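Glycosyl hydrolases family 31 family protein (Aspergillus niger, PDB 6DRU) releases alpha-xylose from the non-reducing terminal glucose of xyloglucan oligosaccharides, acting as a family 31 alpha-xylosidase. Local coordinates at residues 354-359 / 409-414; 399-404 / 421-426. One frame throughout, in Å; residues are numbered along the deposited sequence.

Contact 1 (354-359 / 409-414). With NAG (2-acetamido-2-deoxy-beta-D-glucopyranose), chain D; BGC (beta-D-glucopyranose), chain F; GAL (beta-D-galactopyranose), chain B.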
loop_
_atom_site.group_PDB
_atom_site.type_symbol
_atom_site.label_atom_id
_atom_site.label_comp_id
_atom_site.label_asym_id
_atom_site.label_seq_id
_atom_site.Cartn_x
_atom_site.Cartn_y
_atom_site.Cartn_z
ATOM N N THR A 354 -16.994 2.578 -13.157
ATOM C CA THR A 354 -16.083 3.708 -13.033
ATOM C C THR A 354 -16.788 5.031 -12.766
ATOM O O THR A 354 -16.178 5.936 -12.187
ATOM C CB THR A 354 -15.232 3.839 -14.299
ATOM O OG1 THR A 354 -16.087 3.891 -15.449
ATOM C CG2 THR A 354 -14.296 2.647 -14.431
ATOM N N ASP A 355 -18.051 5.170 -13.172
ATOM C CA ASP A 355 -18.817 6.383 -12.913
ATOM C C ASP A 355 -20.297 6.117 -13.161
ATOM O O ASP A 355 -20.723 4.958 -13.215
ATOM C CB ASP A 355 -18.324 7.539 -13.791
ATOM C CG ASP A 355 -18.530 8.902 -13.143
ATOM O OD1 ASP A 355 -19.474 9.047 -12.335
ATOM O OD2 ASP A 355 -17.751 9.831 -13.451
ATOM N N SER A 356 -21.088 7.177 -13.320
ATOM C CA SER A 356 -22.505 7.047 -13.619
ATOM C C SER A 356 -22.921 8.156 -14.574
ATOM O O SER A 356 -22.282 9.208 -14.655
ATOM C CB SER A 356 -23.370 7.097 -12.353
ATOM O OG SER A 356 -23.271 8.357 -11.715
ATOM N N TRP A 357 -24.008 7.901 -15.295
ATOM C CA TRP A 357 -24.613 8.861 -16.207
ATOM C C TRP A 357 -25.923 8.274 -16.708
ATOM O O TRP A 357 -26.043 7.055 -16.861
ATOM C CB TRP A 357 -23.694 9.195 -17.389
ATOM C CG TRP A 357 -24.303 10.185 -18.329
ATOM C CD1 TRP A 357 -24.795 9.939 -19.577
ATOM C CD2 TRP A 357 -24.516 11.581 -18.083
ATOM N NE1 TRP A 357 -25.287 11.097 -20.130
ATOM C CE2 TRP A 357 -25.128 12.119 -19.231
ATOM C CE3 TRP A 357 -24.241 12.429 -17.006
ATOM C CZ2 TRP A 357 -25.469 13.466 -19.333
ATOM C CZ3 TRP A 357 -24.581 13.766 -17.108
ATOM C CH2 TRP A 357 -25.189 14.270 -18.263
ATOM N N ASN A 358 -26.899 9.151 -16.950
ATOM C CA ASN A 358 -28.191 8.750 -17.504
ATOM C C ASN A 358 -28.900 7.753 -16.586
ATOM O O ASN A 358 -29.605 6.852 -17.044
ATOM C CB ASN A 358 -28.020 8.186 -18.921
ATOM C CG ASN A 358 -29.335 8.011 -19.655
ATOM O OD1 ASN A 358 -29.748 6.887 -19.939
ATOM N ND2 ASN A 358 -29.995 9.119 -19.969
ATOM N N GLY A 359 -28.705 7.907 -15.278
ATOM C CA GLY A 359 -29.343 7.043 -14.306
ATOM C C GLY A 359 -28.773 5.647 -14.207
ATOM O O GLY A 359 -29.371 4.797 -13.539
ATOM N N ASN A 409 -21.517 11.199 -11.603
ATOM C CA ASN A 409 -21.995 12.194 -12.549
ATOM C C ASN A 409 -23.461 11.948 -12.892
ATOM O O ASN A 409 -23.953 10.817 -12.851
ATOM C CB ASN A 409 -21.140 12.170 -13.816
ATOM C CG ASN A 409 -21.347 13.392 -14.687
ATOM O OD1 ASN A 409 -22.011 14.347 -14.286
ATOM N ND2 ASN A 409 -20.775 13.369 -15.886
ATOM N N GLY A 410 -24.162 13.027 -13.232
ATOM C CA GLY A 410 -25.567 12.947 -13.563
ATOM C C GLY A 410 -26.509 12.926 -12.382
ATOM O O GLY A 410 -27.722 13.071 -12.578
ATOM N N GLN A 411 -26.002 12.751 -11.166
ATOM C CA GLN A 411 -26.842 12.724 -9.981
ATOM C C GLN A 411 -26.940 14.135 -9.401
ATOM O O GLN A 411 -26.468 15.106 -9.999
ATOM C CB GLN A 411 -26.299 11.701 -8.982
ATOM C CG GLN A 411 -26.309 10.269 -9.517
ATOM C CD GLN A 411 -25.865 9.243 -8.492
ATOM O OE1 GLN A 411 -24.906 8.503 -8.715
ATOM N NE2 GLN A 411 -26.565 9.188 -7.365
ATOM N N SER A 412 -27.568 14.265 -8.234
ATOM C CA SER A 412 -27.759 15.576 -7.629
ATOM C C SER A 412 -26.418 16.223 -7.306
ATOM O O SER A 412 -25.404 15.545 -7.110
ATOM C CB SER A 412 -28.604 15.467 -6.360
ATOM O OG SER A 412 -27.886 14.835 -5.316
ATOM N N THR A 413 -26.420 17.557 -7.253
ATOM C CA THR A 413 -25.197 18.280 -6.924
ATOM C C THR A 413 -24.757 18.009 -5.491
ATOM O O THR A 413 -23.562 18.105 -5.185
ATOM C CB THR A 413 -25.398 19.780 -7.145
ATOM O OG1 THR A 413 -26.314 20.291 -6.170
ATOM C CG2 THR A 413 -25.955 20.040 -8.537
ATOM N N TYR A 414 -25.696 17.676 -4.602
ATOM C CA TYR A 414 -25.320 17.284 -3.248
ATOM C C TYR A 414 -24.539 15.977 -3.260
ATOM O O TYR A 414 -23.493 15.861 -2.611
ATOM C CB TYR A 414 -26.564 17.160 -2.365
ATOM C CG TYR A 414 -26.245 16.854 -0.915
ATOM C CD1 TYR A 414 -26.075 15.546 -0.476
ATOM C CD2 TYR A 414 -26.101 17.877 0.014
ATOM C CE1 TYR A 414 -25.774 15.266 0.843
ATOM C CE2 TYR A 414 -25.802 17.606 1.337
ATOM C CZ TYR A 414 -25.640 16.299 1.746
ATOM O OH TYR A 414 -25.342 16.025 3.062
HETATM C C1 NAG D . -31.118 8.742 -20.844
HETATM C C2 NAG D . -32.484 9.274 -20.456
HETATM C C3 NAG D . -33.551 9.054 -21.469
HETATM C C4 NAG D . -33.058 9.250 -22.885
HETATM C C5 NAG D . -31.767 8.498 -23.094
HETATM C C6 NAG D . -31.279 8.693 -24.512
HETATM C C7 NAG D . -32.576 9.236 -17.988
HETATM C C8 NAG D . -32.992 8.538 -16.710
HETATM N N2 NAG D . -32.866 8.641 -19.242
HETATM O O3 NAG D . -34.633 9.914 -21.193
HETATM O O4 NAG D . -34.029 8.770 -23.783
HETATM O O5 NAG D . -30.821 9.007 -22.191
HETATM O O6 NAG D . -29.871 8.646 -24.540
HETATM O O7 NAG D . -31.998 10.303 -17.938
HETATM C C2 BGC F . -23.083 18.098 -15.272
HETATM C C3 BGC F . -21.801 17.405 -15.576
HETATM C C4 BGC F . -21.925 16.645 -16.909
HETATM C C5 BGC F . -22.444 17.559 -17.983
HETATM C C6 BGC F . -22.686 16.765 -19.260
HETATM C C1 BGC F . -23.422 18.983 -16.444
HETATM O O2 BGC F . -22.956 18.894 -14.073
HETATM O O3 BGC F . -21.509 16.524 -14.553
HETATM O O4 BGC F . -20.661 16.154 -17.297
HETATM O O5 BGC F . -23.665 18.147 -17.577
HETATM O O6 BGC F . -23.537 17.494 -20.118
HETATM C C1 GAL B . -29.089 20.096 -11.689
HETATM C C2 GAL B . -30.518 19.652 -11.476
HETATM C C3 GAL B . -30.765 18.369 -10.999
HETATM C C4 GAL B . -29.827 17.377 -11.658
HETATM C C5 GAL B . -28.413 17.909 -11.756
HETATM C C6 GAL B . -27.559 16.901 -12.497
HETATM O O2 GAL B . -31.221 20.624 -10.735
HETATM O O3 GAL B . -32.146 18.104 -11.075
HETATM O O4 GAL B . -30.296 17.066 -12.950
HETATM O O5 GAL B . -28.410 19.131 -12.456
HETATM O O6 GAL B . -26.262 17.423 -12.690
#

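Contact 2 (399-404 / 421-426). With BGC (beta-D-glucopyranose), chain F.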
loop_
_atom_site.group_PDB
_atom_site.type_symbol
_atom_site.label_atom_id
_atom_site.label_comp_id
_atom_site.label_asym_id
_atom_site.label_seq_id
_atom_site.Cartn_x
_atom_site.Cartn_y
_atom_site.Cartn_z
ATOM N N GLY A 399 -10.685 10.711 -18.685
ATOM C CA GLY A 399 -10.026 9.560 -18.108
ATOM C C GLY A 399 -10.370 9.396 -16.637
ATOM O O GLY A 399 -10.557 10.372 -15.898
ATOM N N GLY A 400 -10.437 8.141 -16.200
ATOM C CA GLY A 400 -10.797 7.828 -14.832
ATOM C C GLY A 400 -12.296 7.867 -14.610
ATOM O O GLY A 400 -12.999 6.900 -14.915
ATOM N N ALA A 401 -12.793 8.979 -14.078
ATOM C CA ALA A 401 -14.229 9.198 -13.963
ATOM C C ALA A 401 -14.782 9.592 -15.333
ATOM O O ALA A 401 -14.090 9.527 -16.352
ATOM C CB ALA A 401 -14.524 10.246 -12.894
ATOM N N LEU A 402 -16.040 10.020 -15.376
ATOM C CA LEU A 402 -16.681 10.373 -16.642
ATOM C C LEU A 402 -16.651 11.889 -16.840
ATOM O O LEU A 402 -17.669 12.580 -16.814
ATOM C CB LEU A 402 -18.103 9.821 -16.689
ATOM C CG LEU A 402 -18.794 9.861 -18.055
ATOM C CD1 LEU A 402 -17.860 9.371 -19.153
ATOM C CD2 LEU A 402 -20.072 9.040 -18.032
ATOM N N GLY A 403 -15.434 12.406 -17.016
ATOM C CA GLY A 403 -15.236 13.753 -17.508
ATOM C C GLY A 403 -15.217 14.855 -16.469
ATOM O O GLY A 403 -14.876 15.995 -16.812
ATOM N N GLU A 404 -15.572 14.570 -15.220
ATOM C CA GLU A 404 -15.644 15.590 -14.188
ATOM C C GLU A 404 -14.694 15.267 -13.043
ATOM O O GLU A 404 -14.198 14.144 -12.911
ATOM C CB GLU A 404 -17.073 15.741 -13.651
ATOM C CG GLU A 404 -18.118 15.985 -14.726
ATOM C CD GLU A 404 -18.088 17.404 -15.257
ATOM O OE1 GLU A 404 -17.372 18.247 -14.675
ATOM O OE2 GLU A 404 -18.781 17.677 -16.260
ATOM N N THR A 421 -13.708 9.286 -3.574
ATOM C CA THR A 421 -12.373 9.370 -4.153
ATOM C C THR A 421 -12.405 9.060 -5.645
ATOM O O THR A 421 -13.125 8.164 -6.096
ATOM C CB THR A 421 -11.421 8.408 -3.443
ATOM O OG1 THR A 421 -11.598 8.515 -2.025
ATOM C CG2 THR A 421 -9.977 8.738 -3.790
ATOM N N LEU A 422 -11.625 9.814 -6.413
ATOM C CA LEU A 422 -11.530 9.556 -7.841
ATOM C C LEU A 422 -10.876 8.196 -8.081
ATOM O O LEU A 422 -9.952 7.810 -7.357
ATOM C CB LEU A 422 -10.739 10.664 -8.530
ATOM C CG LEU A 422 -11.467 12.010 -8.571
ATOM C CD1 LEU A 422 -10.655 13.053 -9.326
ATOM C CD2 LEU A 422 -12.854 11.855 -9.182
ATOM N N PRO A 423 -11.329 7.448 -9.089
ATOM C CA PRO A 423 -10.966 6.027 -9.184
ATOM C C PRO A 423 -9.587 5.817 -9.798
ATOM O O PRO A 423 -9.256 6.393 -10.837
ATOM C CB PRO A 423 -12.066 5.446 -10.077
ATOM C CG PRO A 423 -12.437 6.587 -10.968
ATOM C CD PRO A 423 -12.265 7.850 -10.153
ATOM N N ASN A 424 -8.782 4.978 -9.142
ATOM C CA ASN A 424 -7.539 4.469 -9.720
ATOM C C ASN A 424 -7.872 3.169 -10.445
ATOM O O ASN A 424 -7.737 2.065 -9.915
ATOM C CB ASN A 424 -6.486 4.266 -8.638
ATOM C CG ASN A 424 -5.147 3.829 -9.202
ATOM O OD1 ASN A 424 -4.907 3.918 -10.406
ATOM N ND2 ASN A 424 -4.266 3.349 -8.331
ATOM N N VAL A 425 -8.319 3.314 -11.691
ATOM C CA VAL A 425 -8.876 2.199 -12.449
ATOM C C VAL A 425 -7.768 1.353 -13.062
ATOM O O VAL A 425 -6.602 1.764 -13.102
ATOM C CB VAL A 425 -9.842 2.703 -13.537
ATOM C CG1 VAL A 425 -10.917 3.582 -12.924
ATOM C CG2 VAL A 425 -9.081 3.461 -14.608
ATOM N N ASN A 426 -8.132 0.169 -13.549
ATOM C CA ASN A 426 -7.218 -0.706 -14.271
ATOM C C ASN A 426 -7.332 -0.455 -15.770
ATOM O O ASN A 426 -8.434 -0.488 -16.327
ATOM C CB ASN A 426 -7.524 -2.176 -13.975
ATOM C CG ASN A 426 -6.816 -2.688 -12.738
ATOM O OD1 ASN A 426 -5.733 -2.218 -12.393
ATOM N ND2 ASN A 426 -7.416 -3.669 -12.073
HETATM C C2 BGC F . -23.083 18.098 -15.272
HETATM C C3 BGC F . -21.801 17.405 -15.576
HETATM C C4 BGC F . -21.925 16.645 -16.909
HETATM C C5 BGC F . -22.444 17.559 -17.983
HETATM C C6 BGC F . -22.686 16.765 -19.260
HETATM C C1 BGC F . -23.422 18.983 -16.444
HETATM O O2 BGC F . -22.956 18.894 -14.073
HETATM O O3 BGC F . -21.509 16.524 -14.553
HETATM O O4 BGC F . -20.661 16.154 -17.297
HETATM O O5 BGC F . -23.665 18.147 -17.577
HETATM O O6 BGC F . -23.537 17.494 -20.118
#

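Contact 1 (354-359 / 409-414)
Asp355 and Ser356 hold Asn409 by its backbone, one at the amide and the other at the carbonyl. Asn409 N donates to Asp355 OD1 at 3.1 Å, and the N-H...O angle of 167° makes this bond nearly straight. The donor comes from the syn side of the carboxylate, tilted out of its plane, while Ser356 N reaches the same oxygen from the anti side at 2.7 Å; both lie over the same face. OD2 of this carboxylate is bound to Leu402 N. Ser356 OG, swung between its own backbone N and carbonyl carbon (chi1 64°), donates to Asn409 O at 2.8 Å, in the carbonyl plane on a lone pair. The Asn409 side chain, its CG anti to the backbone N (chi1 -165°), is directed at the sugar instead: ND2 donates to BGC O4 at 3.1 Å. Trp357 runs beside it, with CE3 3.7 Å from Gly410 CA and CH2 3.7 Å from BGC C6, and its NE1 is bound to Gln287. Gln411 NE2 bonds Tyr335 of the third subunit. Past the strand, Asn358 ND2 is joined covalently to NAG C1 as an N-glycosylation site. With the backbone of Asn409 anchored on both polar groups, Asn409 ND2 and the CH2 corner of Trp357 are brought to the same glucose unit, consistent with a sugar-binding subsite close to the catalytic Asp395 and Asp487.

Contact 2 (399-404 / 421-426)
Pro423 meets the peptide link between Gly400 and Ala401, which the backbone turns toward it at Gly400, where phi is 81° and psi -98°. Its ring carbon CG is 3.9 Å from each of the two bonded atoms, Gly400 C and Ala401 N. The CD2 branch of Leu422 comes within 4.4 Å of Ala401 CB. Ala401 CB is also 4.3 Å from Pro423 CD, while Val425 CG1 approaches Gly400 O. All these distances exceed 3.8 Å, and the contact buries 166 Å² in total, which marks it as modest apolar packing without polar bonds between the segments. Gly400 N is bound instead to Tyr427 OH. Farther on, Glu404 is bent at chi2 (-76°), and its OE2 accepts a hydrogen bond from BGC O4 at 2.6 Å. The same oxygen is bound to Asn173, while OE1 forms a salt bridge with Lys119 of the second subunit; the lysine would favour the ionised carboxylate. On the other segment, Leu422 N bonds Tyr125 OH of that same neighbouring subunit. The Gly400-Pro423 packing thus joins 399-404, in the loop after barrel strand 391-394, to the later segment 421-426. In a TIM barrel the loops that follow the strands build the active-site end, and the bond from Glu404 to the glucose unit is consistent with that.

The centres of contact 1 and contact 2 lie 13 Å apart within the TIM-barrel domain, and their segments alternate through the sequence: 354-359, 399-404, 409-414, 421-426. Strand 355-357 pairs with 360-364 and belongs to the same mixed sheet as barrel strand 391-394, whose following loop carries 399-404 and then 409-414. The contacts also touch directly: Trp357 CB packs 3.7 Å from Leu402 CD2. Both reach the same glucose unit, and contact 2 adds bonds to the second subunit, which Tyr414 of contact 1 also meets. Segments on both sides of barrel strand 391-394 in the chain thus meet at the bound glucose and beside neighbouring subunits.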